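Solute carrier family 15 member 1 (PDB 5A9D) carries di- and tripeptides into cells of the small intestine together with protons, the part described here being its immunoglobulin-like extracellular domain. Local coordinates at residues V5-N16 and L28-T39. Sequence-based numbering, arbitrary orientation.
Sequences VQIKVLNIGNNN and LAQMSQTDTFMT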
ATOM      1  N   VAL A   5      -1.318   4.839  16.012  1.00 39.89           N
ATOM      2  CA  VAL A   5      -1.671   3.746  15.116  1.00 37.19           C
ATOM      3  C   VAL A   5      -3.200   3.607  15.184  1.00 37.60           C
ATOM      4  O   VAL A   5      -3.765   3.592  16.280  1.00 35.76           O
ATOM      5  CB  VAL A   5      -0.918   2.456  15.562  1.00 41.15           C
ATOM      6  CG1 VAL A   5      -1.523   1.195  14.942  1.00 38.65           C
ATOM      7  CG2 VAL A   5       0.569   2.558  15.206  1.00 41.91           C
ATOM      8  N   GLN A   6      -3.873   3.618  14.023  1.00 31.59           N
ATOM      9  CA  GLN A   6      -5.327   3.452  13.991  1.00 30.71           C
ATOM     10  C   GLN A   6      -5.628   2.057  13.467  1.00 33.40           C
ATOM     11  O   GLN A   6      -5.045   1.620  12.466  1.00 30.75           O
ATOM     12  CB  GLN A   6      -6.013   4.531  13.161  1.00 32.75           C
ATOM     13  CG  GLN A   6      -6.155   5.891  13.878  1.00 39.12           C
ATOM     14  CD  GLN A   6      -6.791   6.961  13.003  1.00 51.92           C
ATOM     15  OE1 GLN A   6      -7.550   6.671  12.089  1.00 48.81           O
ATOM     16  NE2 GLN A   6      -6.488   8.235  13.232  1.00 43.25           N
ATOM     17  N   ILE A   7      -6.479   1.319  14.197  1.00 30.76           N
ATOM     18  CA  ILE A   7      -6.850  -0.053  13.854  1.00 29.79           C
ATOM     19  C   ILE A   7      -8.369  -0.244  13.917  1.00 34.26           C
ATOM     20  O   ILE A   7      -8.996   0.023  14.934  1.00 33.47           O
ATOM     21  CB  ILE A   7      -6.139  -1.101  14.772  1.00 31.51           C
ATOM     22  CG1 ILE A   7      -4.612  -0.861  14.843  1.00 33.01           C
ATOM     23  CG2 ILE A   7      -6.471  -2.556  14.328  1.00 29.06           C
ATOM     24  CD1 ILE A   7      -3.843  -1.590  15.990  1.00 39.82           C
ATOM     25  N   LYS A   8      -8.914  -0.809  12.850  1.00 32.05           N
ATOM     26  CA  LYS A   8     -10.320  -1.202  12.723  1.00 32.49           C
ATOM     27  C   LYS A   8     -10.273  -2.721  12.631  1.00 32.10           C
ATOM     28  O   LYS A   8      -9.362  -3.261  12.020  1.00 31.65           O
ATOM     29  CB  LYS A   8     -10.914  -0.603  11.432  1.00 34.65           C
ATOM     30  CG  LYS A   8     -12.296  -1.082  11.033  1.00 45.65           C
ATOM     31  CD  LYS A   8     -12.318  -1.111   9.531  1.00 56.09           C
ATOM     32  CE  LYS A   8     -13.370  -0.238   8.938  1.00 60.21           C
ATOM     33  NZ  LYS A   8     -13.080   0.004   7.513  1.00 61.24           N
ATOM     34  N   VAL A   9     -11.211  -3.410  13.257  1.00 28.21           N
ATOM     35  CA  VAL A   9     -11.235  -4.881  13.181  1.00 28.21           C
ATOM     36  C   VAL A   9     -12.420  -5.290  12.317  1.00 34.54           C
ATOM     37  O   VAL A   9     -13.504  -4.760  12.498  1.00 34.52           O
ATOM     38  CB  VAL A   9     -11.295  -5.559  14.571  1.00 30.40           C
ATOM     39  CG1 VAL A   9     -11.205  -7.101  14.450  1.00 30.38           C
ATOM     40  CG2 VAL A   9     -10.203  -5.016  15.492  1.00 29.55           C
ATOM     41  N   LEU A  10     -12.205  -6.218  11.372  1.00 31.80           N
ATOM     42  CA  LEU A  10     -13.271  -6.743  10.543  1.00 31.86           C
ATOM     43  C   LEU A  10     -13.211  -8.265  10.643  1.00 34.65           C
ATOM     44  O   LEU A  10     -12.225  -8.902  10.261  1.00 35.01           O
ATOM     45  CB  LEU A  10     -13.160  -6.212   9.076  1.00 32.49           C
ATOM     46  CG  LEU A  10     -13.982  -6.901   7.959  1.00 37.79           C
ATOM     47  CD1 LEU A  10     -15.490  -6.790   8.191  1.00 39.06           C
ATOM     48  CD2 LEU A  10     -13.664  -6.305   6.586  1.00 36.79           C
ATOM     49  N   ASN A  11     -14.258  -8.829  11.217  1.00 33.25           N
ATOM     50  CA  ASN A  11     -14.432 -10.256  11.393  1.00 33.94           C
ATOM     51  C   ASN A  11     -15.088 -10.815  10.144  1.00 39.58           C
ATOM     52  O   ASN A  11     -16.278 -10.590   9.917  1.00 40.55           O
ATOM     53  CB  ASN A  11     -15.285 -10.524  12.634  1.00 29.46           C
ATOM     54  CG  ASN A  11     -15.431 -11.989  12.943  1.00 43.10           C
ATOM     55  OD1 ASN A  11     -15.017 -12.846  12.181  1.00 35.53           O
ATOM     56  ND2 ASN A  11     -16.043 -12.304  14.060  1.00 39.59           N
ATOM     57  N   ILE A  12     -14.311 -11.561   9.348  1.00 37.02           N
ATOM     58  CA  ILE A  12     -14.747 -12.171   8.091  1.00 38.64           C
ATOM     59  C   ILE A  12     -14.904 -13.700   8.200  1.00 45.64           C
ATOM     60  O   ILE A  12     -15.037 -14.373   7.177  1.00 47.59           O
ATOM     61  CB  ILE A  12     -13.842 -11.748   6.900  1.00 42.34           C
ATOM     62  CG1 ILE A  12     -12.365 -12.185   7.088  1.00 42.21           C
ATOM     63  CG2 ILE A  12     -13.950 -10.257   6.658  1.00 42.39           C
ATOM     64  CD1 ILE A  12     -11.486 -11.984   5.840  1.00 43.74           C
ATOM     65  N   GLY A  13     -14.900 -14.220   9.430  1.00 42.88           N
ATOM     66  CA  GLY A  13     -15.097 -15.648   9.701  1.00 45.01           C
ATOM     67  C   GLY A  13     -16.561 -15.963   9.943  1.00 49.76           C
ATOM     68  O   GLY A  13     -17.418 -15.123   9.670  1.00 48.92           O
ATOM     69  N   ASN A  14     -16.872 -17.153  10.461  1.00 47.08           N
ATOM     70  CA  ASN A  14     -18.252 -17.599  10.713  1.00 48.46           C
ATOM     71  C   ASN A  14     -18.645 -17.667  12.220  1.00 52.47           C
ATOM     72  O   ASN A  14     -19.645 -18.286  12.568  1.00 53.73           O
ATOM     73  CB  ASN A  14     -18.509 -18.953  10.024  1.00 52.96           C
ATOM     74  CG  ASN A  14     -17.605 -20.069  10.496  1.00 81.44           C
ATOM     75  OD1 ASN A  14     -16.974 -20.000  11.567  1.00 64.08           O
ATOM     76  ND2 ASN A  14     -17.520 -21.134   9.698  1.00 81.13           N
ATOM     77  N   ASN A  15     -17.848 -17.051  13.102  1.00 47.06           N
ATOM     78  CA  ASN A  15     -18.158 -17.078  14.532  1.00 45.78           C
ATOM     79  C   ASN A  15     -17.720 -15.771  15.233  1.00 43.87           C
ATOM     80  O   ASN A  15     -17.107 -14.900  14.613  1.00 40.59           O
ATOM     81  CB  ASN A  15     -17.533 -18.345  15.207  1.00 46.41           C
ATOM     82  CG  ASN A  15     -16.011 -18.376  15.331  1.00 66.59           C
ATOM     83  OD1 ASN A  15     -15.265 -17.526  14.813  1.00 61.05           O
ATOM     84  ND2 ASN A  15     -15.504 -19.394  16.005  1.00 67.35           N
ATOM     85  N   ASN A  16     -18.023 -15.662  16.535  1.00 38.22           N
ATOM     86  CA  ASN A  16     -17.608 -14.538  17.357  1.00 36.38           C
ATOM     87  C   ASN A  16     -16.103 -14.590  17.570  1.00 39.22           C
ATOM     88  O   ASN A  16     -15.574 -15.644  17.860  1.00 39.94           O
ATOM     89  CB  ASN A  16     -18.293 -14.596  18.724  1.00 38.84           C
ATOM     90  CG  ASN A  16     -19.761 -14.247  18.711  1.00 48.03           C
ATOM     91  OD1 ASN A  16     -20.316 -13.734  17.732  1.00 39.49           O
ATOM     92  ND2 ASN A  16     -20.427 -14.563  19.793  1.00 32.49           N
ATOM     93  N   LEU A  28     -16.441  -9.236  18.266  1.00 30.01           N
ATOM     94  CA  LEU A  28     -17.260  -8.987  17.089  1.00 30.20           C
ATOM     95  C   LEU A  28     -17.986 -10.231  16.647  1.00 36.30           C
ATOM     96  O   LEU A  28     -17.387 -11.310  16.550  1.00 35.21           O
ATOM     97  CB  LEU A  28     -16.333  -8.551  15.898  1.00 29.91           C
ATOM     98  CG  LEU A  28     -15.735  -7.181  15.944  1.00 33.85           C
ATOM     99  CD1 LEU A  28     -14.759  -7.045  14.819  1.00 31.96           C
ATOM    100  CD2 LEU A  28     -16.835  -6.108  15.788  1.00 37.77           C
ATOM    101  N   ALA A  29     -19.244 -10.058  16.233  1.00 35.38           N
ATOM    102  CA  ALA A  29     -19.973 -11.147  15.605  1.00 35.65           C
ATOM    103  C   ALA A  29     -19.347 -11.390  14.191  1.00 37.40           C
ATOM    104  O   ALA A  29     -18.603 -10.551  13.665  1.00 35.97           O
ATOM    105  CB  ALA A  29     -21.445 -10.763  15.467  1.00 36.74           C
ATOM    106  N   GLN A  30     -19.646 -12.535  13.598  1.00 36.54           N
ATOM    107  CA  GLN A  30     -19.219 -12.872  12.234  1.00 38.48           C
ATOM    108  C   GLN A  30     -19.760 -11.820  11.255  1.00 42.22           C
ATOM    109  O   GLN A  30     -20.852 -11.275  11.457  1.00 40.60           O
ATOM    110  CB  GLN A  30     -19.787 -14.250  11.840  1.00 42.17           C
ATOM    111  CG  GLN A  30     -21.329 -14.360  11.912  1.00 44.29           C
ATOM    112  CD  GLN A  30     -21.821 -14.906  13.263  1.00 77.49           C
ATOM    113  OE1 GLN A  30     -21.300 -14.590  14.376  1.00 52.31           O
ATOM    114  NE2 GLN A  30     -22.862 -15.739  13.194  1.00 87.78           N
ATOM    115  N   MET A  31     -18.993 -11.530  10.205  1.00 41.31           N
ATOM    116  CA  MET A  31     -19.380 -10.566   9.164  1.00 41.19           C
ATOM    117  C   MET A  31     -19.719  -9.200   9.739  1.00 42.89           C
ATOM    118  O   MET A  31     -20.780  -8.660   9.441  1.00 45.22           O
ATOM    119  CB  MET A  31     -20.514 -11.127   8.270  1.00 45.74           C
ATOM    120  CG  MET A  31     -20.111 -12.341   7.474  1.00 51.25           C
ATOM    121  SD  MET A  31     -18.804 -11.931   6.277  1.00 56.84           S
ATOM    122  CE  MET A  31     -18.030 -13.503   6.133  1.00 55.72           C
ATOM    123  N   SER A  32     -18.866  -8.692  10.640  1.00 35.77           N
ATOM    124  CA  SER A  32     -19.065  -7.391  11.264  1.00 33.99           C
ATOM    125  C   SER A  32     -17.721  -6.728  11.512  1.00 37.59           C
ATOM    126  O   SER A  32     -16.698  -7.406  11.613  1.00 34.85           O
ATOM    127  CB  SER A  32     -19.875  -7.510  12.562  1.00 36.13           C
ATOM    128  OG  SER A  32     -19.077  -7.944  13.648  1.00 39.85           O
ATOM    129  N   GLN A  33     -17.733  -5.402  11.645  1.00 34.46           N
ATOM    130  CA  GLN A  33     -16.537  -4.643  11.920  1.00 32.94           C
ATOM    131  C   GLN A  33     -16.741  -3.648  13.059  1.00 37.83           C
ATOM    132  O   GLN A  33     -17.882  -3.328  13.385  1.00 35.33           O
ATOM    133  CB  GLN A  33     -16.076  -3.910  10.655  1.00 33.49           C
ATOM    134  CG  GLN A  33     -17.080  -2.885  10.106  1.00 35.36           C
ATOM    135  CD  GLN A  33     -16.552  -2.180   8.882  1.00 53.24           C
ATOM    136  OE1 GLN A  33     -15.679  -2.677   8.177  1.00 44.47           O
ATOM    137  NE2 GLN A  33     -17.080  -1.017   8.560  1.00 46.28           N
ATOM    138  N   THR A  34     -15.640  -3.091  13.596  1.00 35.29           N
ATOM    139  CA  THR A  34     -15.755  -2.041  14.609  1.00 35.88           C
ATOM    140  C   THR A  34     -16.214  -0.800  13.835  1.00 41.24           C
ATOM    141  O   THR A  34     -15.771  -0.600  12.706  1.00 39.22           O
ATOM    142  CB  THR A  34     -14.410  -1.804  15.318  1.00 35.29           C
ATOM    143  OG1 THR A  34     -13.422  -1.571  14.324  1.00 29.22           O
ATOM    144  CG2 THR A  34     -14.009  -2.967  16.222  1.00 30.40           C
ATOM    145  N   ASP A  35     -17.125  -0.017  14.396  1.00 41.72           N
ATOM    146  CA  ASP A  35     -17.654   1.174  13.711  1.00 46.32           C
ATOM    147  C   ASP A  35     -16.625   2.282  13.530  1.00 53.01           C
ATOM    148  O   ASP A  35     -16.800   3.138  12.666  1.00 58.20           O
ATOM    149  CB  ASP A  35     -18.936   1.712  14.384  1.00 51.88           C
ATOM    150  CG  ASP A  35     -18.996   1.696  15.907  1.00 74.08           C
ATOM    151  OD1 ASP A  35     -17.946   1.969  16.551  1.00 74.21           O
ATOM    152  OD2 ASP A  35     -20.114   1.484  16.459  1.00 84.23           O
ATOM    153  N   THR A  36     -15.549   2.261  14.336  1.00 45.23           N
ATOM    154  CA  THR A  36     -14.496   3.268  14.268  1.00 45.04           C
ATOM    155  C   THR A  36     -13.128   2.597  14.218  1.00 45.43           C
ATOM    156  O   THR A  36     -12.986   1.380  14.448  1.00 43.71           O
ATOM    157  CB  THR A  36     -14.532   4.211  15.512  1.00 59.25           C
ATOM    158  OG1 THR A  36     -14.154   3.476  16.686  1.00 60.44           O
ATOM    159  CG2 THR A  36     -15.874   4.926  15.706  1.00 57.87           C
ATOM    160  N   PHE A  37     -12.118   3.411  13.939  1.00 39.33           N
ATOM    161  CA  PHE A  37     -10.739   3.014  14.030  1.00 37.89           C
ATOM    162  C   PHE A  37     -10.398   3.304  15.487  1.00 45.09           C
ATOM    163  O   PHE A  37     -10.707   4.383  15.983  1.00 47.84           O
ATOM    164  CB  PHE A  37      -9.868   3.893  13.105  1.00 38.45           C
ATOM    165  CG  PHE A  37      -9.866   3.452  11.653  1.00 38.90           C
ATOM    166  CD1 PHE A  37      -9.013   2.444  11.214  1.00 37.44           C
ATOM    167  CD2 PHE A  37     -10.722   4.045  10.727  1.00 42.44           C
ATOM    168  CE1 PHE A  37      -9.037   2.015   9.884  1.00 38.00           C
ATOM    169  CE2 PHE A  37     -10.725   3.633   9.393  1.00 43.40           C
ATOM    170  CZ  PHE A  37      -9.877   2.628   8.979  1.00 39.38           C
ATOM    171  N   MET A  38      -9.849   2.331  16.196  1.00 40.81           N
ATOM    172  CA  MET A  38      -9.384   2.561  17.565  1.00 40.71           C
ATOM    173  C   MET A  38      -7.956   3.113  17.440  1.00 45.21           C
ATOM    174  O   MET A  38      -7.227   2.696  16.537  1.00 44.16           O
ATOM    175  CB  MET A  38      -9.407   1.256  18.343  1.00 42.46           C
ATOM    176  CG  MET A  38     -10.822   0.773  18.589  1.00 46.18           C
ATOM    177  SD  MET A  38     -10.825  -0.963  19.014  1.00 50.27           S
ATOM    178  CE  MET A  38     -10.606  -1.697  17.415  1.00 45.08           C
ATOM    179  N   THR A  39      -7.583   4.071  18.294  1.00 43.08           N
ATOM    180  CA  THR A  39      -6.282   4.735  18.265  1.00 43.24           C
ATOM    181  C   THR A  39      -5.377   4.292  19.419  1.00 44.62           C
ATOM    182  O   THR A  39      -5.839   4.203  20.547  1.00 45.37           O
ATOM    183  CB  THR A  39      -6.509   6.251  18.267  1.00 60.06           C
ATOM    184  OG1 THR A  39      -7.369   6.607  17.184  1.00 59.62           O
ATOM    185  CG2 THR A  39      -5.226   7.023  18.154  1.00 62.03           C
TER
HETATM  186  O   HOH W   1     -13.838  -2.348   6.204  1.00 42.48           O
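I7 and M38 exchange two backbone hydrogen bonds where strand 4-11 runs antiparallel to strand 32-41, outermost in this sheet within the chain, in an immunoglobulin-like lobe. N11 and S32 pair likewise further along, but the register shifts by two residues between the pairs because D35 and T36 loop outward as two extra residues. T34 bridges this break: V9 N donates to its OG1 (3.1 Å), and OG1 in turn donates to T36 O, so the hydroxyl stands in as acceptor for V9 N and passes the link on to T36 O, which the loop has carried away. At the other end M31 and S32 both face N11, a G1 bulge in which M31 takes a left-handed backbone.

Apolar packing lies on both faces. F37 lays a ring face against K8, whose CB sits 4.0 Å from the ring centroid. Facing strand 17-21, branched V9 spreads its methyls, CG1 to L28 CD1 (3.6 Å) and CG2 to M38 CE (3.9 Å).

Beyond CB, the bent K8 chain brings CE beside Q33 OE1, and a water joins NZ to that oxygen; D184 of the second subunit lies near both side chains.

N11 suits the turn because its amide both accepts and donates. With CG anti to the backbone N (chi1 -176°), OD1 accepts from G13 N in an Asx turn, while ND2 donates to N15 O (2.9 Å) and, from above the carbonyl plane, to L28 O (3.0 Å).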